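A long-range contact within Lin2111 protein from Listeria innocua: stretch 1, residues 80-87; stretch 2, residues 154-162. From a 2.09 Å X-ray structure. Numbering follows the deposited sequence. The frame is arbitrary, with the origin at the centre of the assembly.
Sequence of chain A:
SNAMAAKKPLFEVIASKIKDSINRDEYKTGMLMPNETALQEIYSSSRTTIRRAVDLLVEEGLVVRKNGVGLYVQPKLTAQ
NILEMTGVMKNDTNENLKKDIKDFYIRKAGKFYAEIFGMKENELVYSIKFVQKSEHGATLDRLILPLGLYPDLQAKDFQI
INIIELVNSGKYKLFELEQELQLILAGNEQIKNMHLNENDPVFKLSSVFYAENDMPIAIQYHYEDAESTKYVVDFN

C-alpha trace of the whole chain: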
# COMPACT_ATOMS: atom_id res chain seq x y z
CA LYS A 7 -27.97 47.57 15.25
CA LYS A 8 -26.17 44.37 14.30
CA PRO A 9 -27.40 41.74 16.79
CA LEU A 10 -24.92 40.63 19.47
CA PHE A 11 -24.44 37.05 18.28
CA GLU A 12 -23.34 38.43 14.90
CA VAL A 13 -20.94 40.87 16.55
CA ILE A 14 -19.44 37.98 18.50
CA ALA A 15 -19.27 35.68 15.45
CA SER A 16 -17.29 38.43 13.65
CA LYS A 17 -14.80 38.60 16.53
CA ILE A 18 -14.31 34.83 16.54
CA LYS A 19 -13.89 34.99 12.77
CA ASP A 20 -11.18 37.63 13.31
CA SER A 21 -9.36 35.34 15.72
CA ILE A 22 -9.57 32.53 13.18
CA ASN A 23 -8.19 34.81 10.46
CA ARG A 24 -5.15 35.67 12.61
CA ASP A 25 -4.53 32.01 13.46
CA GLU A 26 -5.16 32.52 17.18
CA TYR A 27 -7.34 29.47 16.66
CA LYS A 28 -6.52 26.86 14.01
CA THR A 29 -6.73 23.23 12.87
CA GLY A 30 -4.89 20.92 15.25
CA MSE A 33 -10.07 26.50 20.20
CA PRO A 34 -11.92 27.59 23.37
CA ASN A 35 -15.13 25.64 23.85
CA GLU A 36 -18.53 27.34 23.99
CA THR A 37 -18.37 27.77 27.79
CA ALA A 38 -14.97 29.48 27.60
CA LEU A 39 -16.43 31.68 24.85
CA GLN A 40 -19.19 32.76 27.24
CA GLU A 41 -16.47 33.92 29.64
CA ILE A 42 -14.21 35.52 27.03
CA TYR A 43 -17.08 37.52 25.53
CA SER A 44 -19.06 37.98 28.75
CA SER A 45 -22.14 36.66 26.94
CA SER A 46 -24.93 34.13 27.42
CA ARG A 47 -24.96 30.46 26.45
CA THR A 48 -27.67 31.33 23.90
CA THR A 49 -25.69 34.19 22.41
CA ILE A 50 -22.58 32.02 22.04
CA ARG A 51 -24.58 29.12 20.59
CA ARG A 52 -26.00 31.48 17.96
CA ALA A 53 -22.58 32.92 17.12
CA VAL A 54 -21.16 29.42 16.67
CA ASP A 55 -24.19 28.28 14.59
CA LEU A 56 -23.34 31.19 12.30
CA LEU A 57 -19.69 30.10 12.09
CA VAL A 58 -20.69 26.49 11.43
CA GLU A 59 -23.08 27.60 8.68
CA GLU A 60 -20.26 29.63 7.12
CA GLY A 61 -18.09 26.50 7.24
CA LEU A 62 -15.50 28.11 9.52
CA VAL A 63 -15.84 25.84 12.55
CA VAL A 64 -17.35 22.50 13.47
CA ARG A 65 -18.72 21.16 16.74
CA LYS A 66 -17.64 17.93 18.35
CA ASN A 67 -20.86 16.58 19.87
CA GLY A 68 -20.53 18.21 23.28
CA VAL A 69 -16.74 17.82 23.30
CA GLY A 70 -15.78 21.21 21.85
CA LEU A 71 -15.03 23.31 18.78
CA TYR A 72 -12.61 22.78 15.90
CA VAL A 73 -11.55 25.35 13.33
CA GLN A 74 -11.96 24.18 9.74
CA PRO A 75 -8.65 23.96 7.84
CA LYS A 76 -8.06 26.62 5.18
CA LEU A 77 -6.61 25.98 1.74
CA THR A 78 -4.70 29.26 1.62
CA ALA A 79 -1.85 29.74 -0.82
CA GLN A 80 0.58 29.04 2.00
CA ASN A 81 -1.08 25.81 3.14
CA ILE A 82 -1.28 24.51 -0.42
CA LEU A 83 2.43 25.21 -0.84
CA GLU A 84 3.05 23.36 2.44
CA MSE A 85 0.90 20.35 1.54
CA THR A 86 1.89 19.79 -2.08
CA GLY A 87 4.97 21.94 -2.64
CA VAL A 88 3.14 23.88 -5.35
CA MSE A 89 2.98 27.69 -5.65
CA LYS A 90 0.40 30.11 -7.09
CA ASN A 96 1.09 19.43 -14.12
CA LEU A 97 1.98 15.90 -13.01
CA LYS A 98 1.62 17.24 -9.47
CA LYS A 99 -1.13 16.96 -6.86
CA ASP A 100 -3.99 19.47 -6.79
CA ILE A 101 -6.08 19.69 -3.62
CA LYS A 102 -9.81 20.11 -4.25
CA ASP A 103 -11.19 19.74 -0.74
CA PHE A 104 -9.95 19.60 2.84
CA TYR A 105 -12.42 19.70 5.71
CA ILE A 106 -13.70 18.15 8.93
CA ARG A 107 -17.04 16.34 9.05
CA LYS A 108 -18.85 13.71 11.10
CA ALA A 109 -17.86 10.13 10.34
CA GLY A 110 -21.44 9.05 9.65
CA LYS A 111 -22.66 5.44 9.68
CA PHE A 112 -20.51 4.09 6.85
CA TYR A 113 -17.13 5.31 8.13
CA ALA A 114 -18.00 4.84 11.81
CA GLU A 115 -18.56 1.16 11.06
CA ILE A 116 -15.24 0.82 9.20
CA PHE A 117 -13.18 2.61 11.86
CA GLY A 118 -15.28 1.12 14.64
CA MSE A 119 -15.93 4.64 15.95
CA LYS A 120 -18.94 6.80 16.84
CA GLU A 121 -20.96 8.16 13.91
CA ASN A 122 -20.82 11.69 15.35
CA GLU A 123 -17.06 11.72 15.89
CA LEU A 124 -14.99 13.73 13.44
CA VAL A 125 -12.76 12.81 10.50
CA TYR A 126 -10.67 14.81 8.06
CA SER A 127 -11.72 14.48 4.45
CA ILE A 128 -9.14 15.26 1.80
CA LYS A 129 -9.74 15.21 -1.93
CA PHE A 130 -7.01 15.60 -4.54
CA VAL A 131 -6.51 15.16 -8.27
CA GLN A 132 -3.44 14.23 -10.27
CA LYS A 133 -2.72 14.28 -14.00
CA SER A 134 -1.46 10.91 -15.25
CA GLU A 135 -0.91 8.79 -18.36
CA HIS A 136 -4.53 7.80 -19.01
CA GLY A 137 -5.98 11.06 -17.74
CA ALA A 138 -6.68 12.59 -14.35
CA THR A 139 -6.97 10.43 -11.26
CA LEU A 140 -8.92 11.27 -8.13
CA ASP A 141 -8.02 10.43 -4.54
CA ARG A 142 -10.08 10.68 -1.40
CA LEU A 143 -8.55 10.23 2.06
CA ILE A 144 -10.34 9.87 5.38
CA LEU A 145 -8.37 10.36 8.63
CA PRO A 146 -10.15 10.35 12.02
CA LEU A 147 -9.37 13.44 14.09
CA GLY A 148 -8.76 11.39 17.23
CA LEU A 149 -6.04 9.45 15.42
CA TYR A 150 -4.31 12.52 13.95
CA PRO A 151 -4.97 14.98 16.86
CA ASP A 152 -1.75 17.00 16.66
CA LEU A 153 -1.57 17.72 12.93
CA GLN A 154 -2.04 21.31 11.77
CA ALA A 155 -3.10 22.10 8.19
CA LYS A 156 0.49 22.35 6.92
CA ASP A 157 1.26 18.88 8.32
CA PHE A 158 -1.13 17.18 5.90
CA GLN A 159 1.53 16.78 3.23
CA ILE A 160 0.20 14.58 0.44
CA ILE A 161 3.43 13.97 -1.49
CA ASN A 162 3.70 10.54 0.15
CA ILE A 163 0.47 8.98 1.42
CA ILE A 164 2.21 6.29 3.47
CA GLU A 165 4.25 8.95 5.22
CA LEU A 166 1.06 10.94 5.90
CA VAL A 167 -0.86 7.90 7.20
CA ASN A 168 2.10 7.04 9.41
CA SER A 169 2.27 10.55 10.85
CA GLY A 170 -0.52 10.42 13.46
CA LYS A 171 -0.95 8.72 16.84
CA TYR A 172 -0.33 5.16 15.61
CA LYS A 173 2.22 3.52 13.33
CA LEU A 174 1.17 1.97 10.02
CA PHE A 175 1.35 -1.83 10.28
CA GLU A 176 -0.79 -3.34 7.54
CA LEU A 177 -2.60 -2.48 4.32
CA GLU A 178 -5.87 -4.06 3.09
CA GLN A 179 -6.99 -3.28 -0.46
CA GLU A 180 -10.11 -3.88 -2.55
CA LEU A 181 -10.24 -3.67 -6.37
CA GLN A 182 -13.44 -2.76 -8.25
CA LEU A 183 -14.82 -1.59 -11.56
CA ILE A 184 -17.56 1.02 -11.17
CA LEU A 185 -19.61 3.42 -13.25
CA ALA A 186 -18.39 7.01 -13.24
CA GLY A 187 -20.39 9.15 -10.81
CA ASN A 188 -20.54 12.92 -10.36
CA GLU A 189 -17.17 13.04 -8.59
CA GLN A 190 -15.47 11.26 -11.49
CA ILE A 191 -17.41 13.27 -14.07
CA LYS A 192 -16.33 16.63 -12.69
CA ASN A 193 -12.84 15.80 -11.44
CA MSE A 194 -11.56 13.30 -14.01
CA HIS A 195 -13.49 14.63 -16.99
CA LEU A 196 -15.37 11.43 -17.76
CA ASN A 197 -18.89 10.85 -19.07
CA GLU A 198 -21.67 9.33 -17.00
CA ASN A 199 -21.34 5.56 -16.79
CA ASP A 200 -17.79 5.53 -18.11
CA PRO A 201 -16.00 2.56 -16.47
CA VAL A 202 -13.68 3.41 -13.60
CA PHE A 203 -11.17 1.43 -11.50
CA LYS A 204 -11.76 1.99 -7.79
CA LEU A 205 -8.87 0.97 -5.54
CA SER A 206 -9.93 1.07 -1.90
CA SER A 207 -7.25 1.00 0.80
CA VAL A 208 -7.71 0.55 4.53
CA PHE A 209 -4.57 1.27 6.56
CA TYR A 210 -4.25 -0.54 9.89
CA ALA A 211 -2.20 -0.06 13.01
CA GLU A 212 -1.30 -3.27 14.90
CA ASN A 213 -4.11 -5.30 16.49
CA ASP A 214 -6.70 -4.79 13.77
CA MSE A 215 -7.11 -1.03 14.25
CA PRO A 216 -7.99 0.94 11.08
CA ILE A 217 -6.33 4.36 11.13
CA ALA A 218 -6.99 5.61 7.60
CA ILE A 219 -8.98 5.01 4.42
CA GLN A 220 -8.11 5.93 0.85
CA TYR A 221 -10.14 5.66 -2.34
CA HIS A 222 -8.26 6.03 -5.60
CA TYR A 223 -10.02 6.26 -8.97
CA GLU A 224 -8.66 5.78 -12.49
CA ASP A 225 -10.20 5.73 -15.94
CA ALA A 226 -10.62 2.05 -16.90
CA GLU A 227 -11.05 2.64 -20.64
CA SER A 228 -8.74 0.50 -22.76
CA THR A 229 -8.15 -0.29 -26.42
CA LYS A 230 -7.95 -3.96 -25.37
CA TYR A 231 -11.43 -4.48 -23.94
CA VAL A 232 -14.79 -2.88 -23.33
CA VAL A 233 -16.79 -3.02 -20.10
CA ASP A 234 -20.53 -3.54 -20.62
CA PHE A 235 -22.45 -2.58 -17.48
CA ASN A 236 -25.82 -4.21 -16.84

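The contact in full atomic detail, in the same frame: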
# COMPACT_ATOMS: atom_id res chain seq x y z
N GLN A 80 -0.52 29.54 1.18
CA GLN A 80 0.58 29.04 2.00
C GLN A 80 0.40 27.56 2.34
O GLN A 80 1.34 26.77 2.24
CB GLN A 80 0.72 29.87 3.29
CG GLN A 80 1.95 29.51 4.09
CD GLN A 80 3.22 29.55 3.26
OE1 GLN A 80 4.02 28.61 3.27
NE2 GLN A 80 3.40 30.63 2.51
N ASN A 81 -0.80 27.19 2.77
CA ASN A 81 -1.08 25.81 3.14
C ASN A 81 -0.94 24.87 1.95
O ASN A 81 -0.41 23.77 2.09
CB ASN A 81 -2.45 25.69 3.81
CG ASN A 81 -2.44 26.16 5.26
OD1 ASN A 81 -1.37 26.37 5.85
ND2 ASN A 81 -3.62 26.34 5.85
N ILE A 82 -1.39 25.31 0.79
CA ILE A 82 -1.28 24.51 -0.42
C ILE A 82 0.19 24.26 -0.73
O ILE A 82 0.60 23.12 -1.00
CB ILE A 82 -1.99 25.15 -1.61
CG1 ILE A 82 -3.51 25.02 -1.44
CG2 ILE A 82 -1.57 24.48 -2.90
CD1 ILE A 82 -4.32 26.02 -2.28
N LEU A 83 0.99 25.32 -0.66
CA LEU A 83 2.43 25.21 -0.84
C LEU A 83 3.03 24.21 0.15
O LEU A 83 3.88 23.41 -0.21
CB LEU A 83 3.09 26.59 -0.66
CG LEU A 83 4.61 26.64 -0.85
CD1 LEU A 83 5.01 25.99 -2.17
CD2 LEU A 83 5.11 28.07 -0.77
N GLU A 84 2.58 24.27 1.40
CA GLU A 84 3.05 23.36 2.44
C GLU A 84 2.65 21.90 2.18
O GLU A 84 3.42 20.98 2.44
CB GLU A 84 2.50 23.79 3.81
CG GLU A 84 3.31 24.87 4.50
CD GLU A 84 4.27 24.30 5.52
OE1 GLU A 84 4.70 23.14 5.35
OE2 GLU A 84 4.59 25.01 6.50
N MSE A 85 1.44 21.70 1.68
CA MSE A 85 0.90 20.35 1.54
C MSE A 85 1.37 19.62 0.28
O MSE A 85 1.47 18.40 0.25
CB MSE A 85 -0.63 20.38 1.57
CG MSE A 85 -1.20 20.82 2.91
SE MSE A 85 -3.05 21.44 2.77
CE MSE A 85 -3.99 19.75 2.94
N THR A 86 1.63 20.38 -0.78
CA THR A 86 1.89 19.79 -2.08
C THR A 86 3.19 20.29 -2.69
O THR A 86 3.67 19.72 -3.67
CB THR A 86 0.74 20.11 -3.05
OG1 THR A 86 0.77 21.51 -3.39
CG2 THR A 86 -0.59 19.80 -2.40
N GLY A 87 3.74 21.36 -2.13
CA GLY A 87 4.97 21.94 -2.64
C GLY A 87 4.75 22.83 -3.85
O GLY A 87 5.71 23.24 -4.52
N GLN A 154 -1.47 20.07 12.30
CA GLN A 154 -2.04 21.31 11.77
C GLN A 154 -2.20 21.16 10.26
O GLN A 154 -1.74 20.17 9.68
CB GLN A 154 -1.15 22.50 12.11
CG GLN A 154 -0.92 22.65 13.61
CD GLN A 154 0.12 23.70 13.93
OE1 GLN A 154 0.35 24.63 13.16
NE2 GLN A 154 0.76 23.57 15.09
N ALA A 155 -2.84 22.14 9.63
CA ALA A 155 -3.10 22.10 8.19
C ALA A 155 -1.84 21.79 7.36
O ALA A 155 -1.87 20.94 6.47
CB ALA A 155 -3.74 23.40 7.72
N LYS A 156 -0.75 22.49 7.67
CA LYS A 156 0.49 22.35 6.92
C LYS A 156 1.16 20.98 7.10
O LYS A 156 2.10 20.65 6.38
CB LYS A 156 1.47 23.46 7.32
CG LYS A 156 1.66 23.60 8.81
CD LYS A 156 2.36 24.92 9.15
CE LYS A 156 2.39 25.18 10.65
NZ LYS A 156 3.14 24.12 11.38
N ASP A 157 0.69 20.20 8.07
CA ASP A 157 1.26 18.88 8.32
C ASP A 157 0.65 17.83 7.40
O ASP A 157 1.19 16.73 7.28
CB ASP A 157 1.06 18.49 9.78
CG ASP A 157 1.83 19.40 10.73
OD1 ASP A 157 3.03 19.62 10.46
OD2 ASP A 157 1.22 19.90 11.70
N PHE A 158 -0.47 18.15 6.77
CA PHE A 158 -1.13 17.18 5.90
C PHE A 158 -0.49 17.17 4.52
O PHE A 158 -1.15 17.42 3.50
CB PHE A 158 -2.64 17.45 5.83
CG PHE A 158 -3.36 17.16 7.12
CD1 PHE A 158 -3.98 15.94 7.32
CD2 PHE A 158 -3.38 18.10 8.13
CE1 PHE A 158 -4.63 15.68 8.52
CE2 PHE A 158 -4.04 17.84 9.32
CZ PHE A 158 -4.66 16.63 9.52
N GLN A 159 0.81 16.89 4.49
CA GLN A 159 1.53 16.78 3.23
C GLN A 159 1.05 15.55 2.49
O GLN A 159 0.96 14.46 3.07
CB GLN A 159 3.04 16.72 3.48
CG GLN A 159 3.55 17.88 4.33
CD GLN A 159 5.07 17.92 4.44
OE1 GLN A 159 5.75 16.89 4.31
NE2 GLN A 159 5.62 19.10 4.66
N ILE A 160 0.72 15.71 1.21
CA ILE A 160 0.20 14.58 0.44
C ILE A 160 1.14 14.10 -0.66
O ILE A 160 0.70 13.41 -1.58
CB ILE A 160 -1.19 14.88 -0.16
CG1 ILE A 160 -1.11 16.06 -1.14
CG2 ILE A 160 -2.21 15.12 0.94
CD1 ILE A 160 -2.37 16.27 -1.95
N ILE A 161 2.41 14.46 -0.56
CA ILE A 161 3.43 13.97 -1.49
C ILE A 161 3.54 12.44 -1.37
O ILE A 161 3.58 11.73 -2.37
CB ILE A 161 4.81 14.60 -1.19
CG1 ILE A 161 4.75 16.12 -1.35
CG2 ILE A 161 5.89 13.99 -2.07
CD1 ILE A 161 4.17 16.57 -2.68
N ASN A 162 3.57 11.96 -0.13
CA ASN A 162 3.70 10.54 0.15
C ASN A 162 2.61 10.10 1.13
O ASN A 162 2.67 10.43 2.32
CB ASN A 162 5.09 10.25 0.72
CG ASN A 162 5.36 8.75 0.92
OD1 ASN A 162 6.50 8.34 1.16
ND2 ASN A 162 4.33 7.94 0.83

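The last turns of a helix pack against a short 3-10 turn and the loop that follows it, in a mostly van der Waals contact pinned by a single backbone hydrogen bond at the helix C-terminus. Residues 80-86 form the end of a helix that begins earlier in the chain; Gly87, with positive phi, is the first residue to leave helical geometry. The partner stretch makes a 3-10 segment at 155-157 and then continues as an irregular loop to Asn162, which occupies the N-cap position of the next helix. At least 70 residues of sequence separate any two residues that touch, and together the stretches bury 488 Å².

The nearest CA atoms across the contact are those of Met85 and Gln159, 4.0 Å apart; the CA atoms of Glu84 and Lys156 are 5.3 Å apart. Near a helix end, carbonyls run out of amide partners in the following turn, and the carbonyl of Met85 finds one in the loop instead: Ile160 N donates to Met85 O at 3.0 Å, with a nearly straight N-H...O angle of 164°. The same oxygen receives a CA-H...O contact from Gln159, with Gln159 CA 3.4 Å from Met85 O, so two successive residues of the loop converge on one acceptor.

Met85, modelled as selenomethionine, gives up the most surface to the contact, 100 Å². Its side chain leaves the helix sideways and lies along the turn: Met85 CG is 3.6 Å from Ala155 O and 3.5 Å from Phe158 O, while the terminal Met85 CE meets Phe158 CB at 3.9 Å. This last is an apolar contact with the base of the phenylalanine side chain, whose ring leads away from the helix. The turn holds its own shape through Asp157 N to Gln154 O (2.9 Å) and Phe158 N to Ala155 O (3.1 Å), and Asp157 OD2 accepts from Gln154 N at 2.8 Å.

One turn earlier, Asn81 places its amide over the small side chain of Ala155, with Asn81 ND2 3.5 Å from Ala155 CB; that nitrogen is hydrogen-bonded elsewhere in the structure. Glu84 points toward the turn, and its carboxylate carbon, Glu84 CD, packs 3.4 Å from Lys156 CB. Opposite charges do not make a salt bridge here, because the lysine chain extends away and leaves its aliphatic base against the acid. Gln159 likewise contributes aliphatic surface, with Gln159 CG 3.6 Å from Glu84 O.

Beyond the hydrogen bond, both isoleucines contact Thr86. Thr86 CG2 touches Ile160 CD1 at 4.0 Å, and Ile161 CD1 reaches to 3.3 Å from Thr86 O. The threonine hydroxyl turns back into its own helix, where Thr86 OG1 donates to Ile82 O at 2.9 Å, leaving the methyl group to meet the loop.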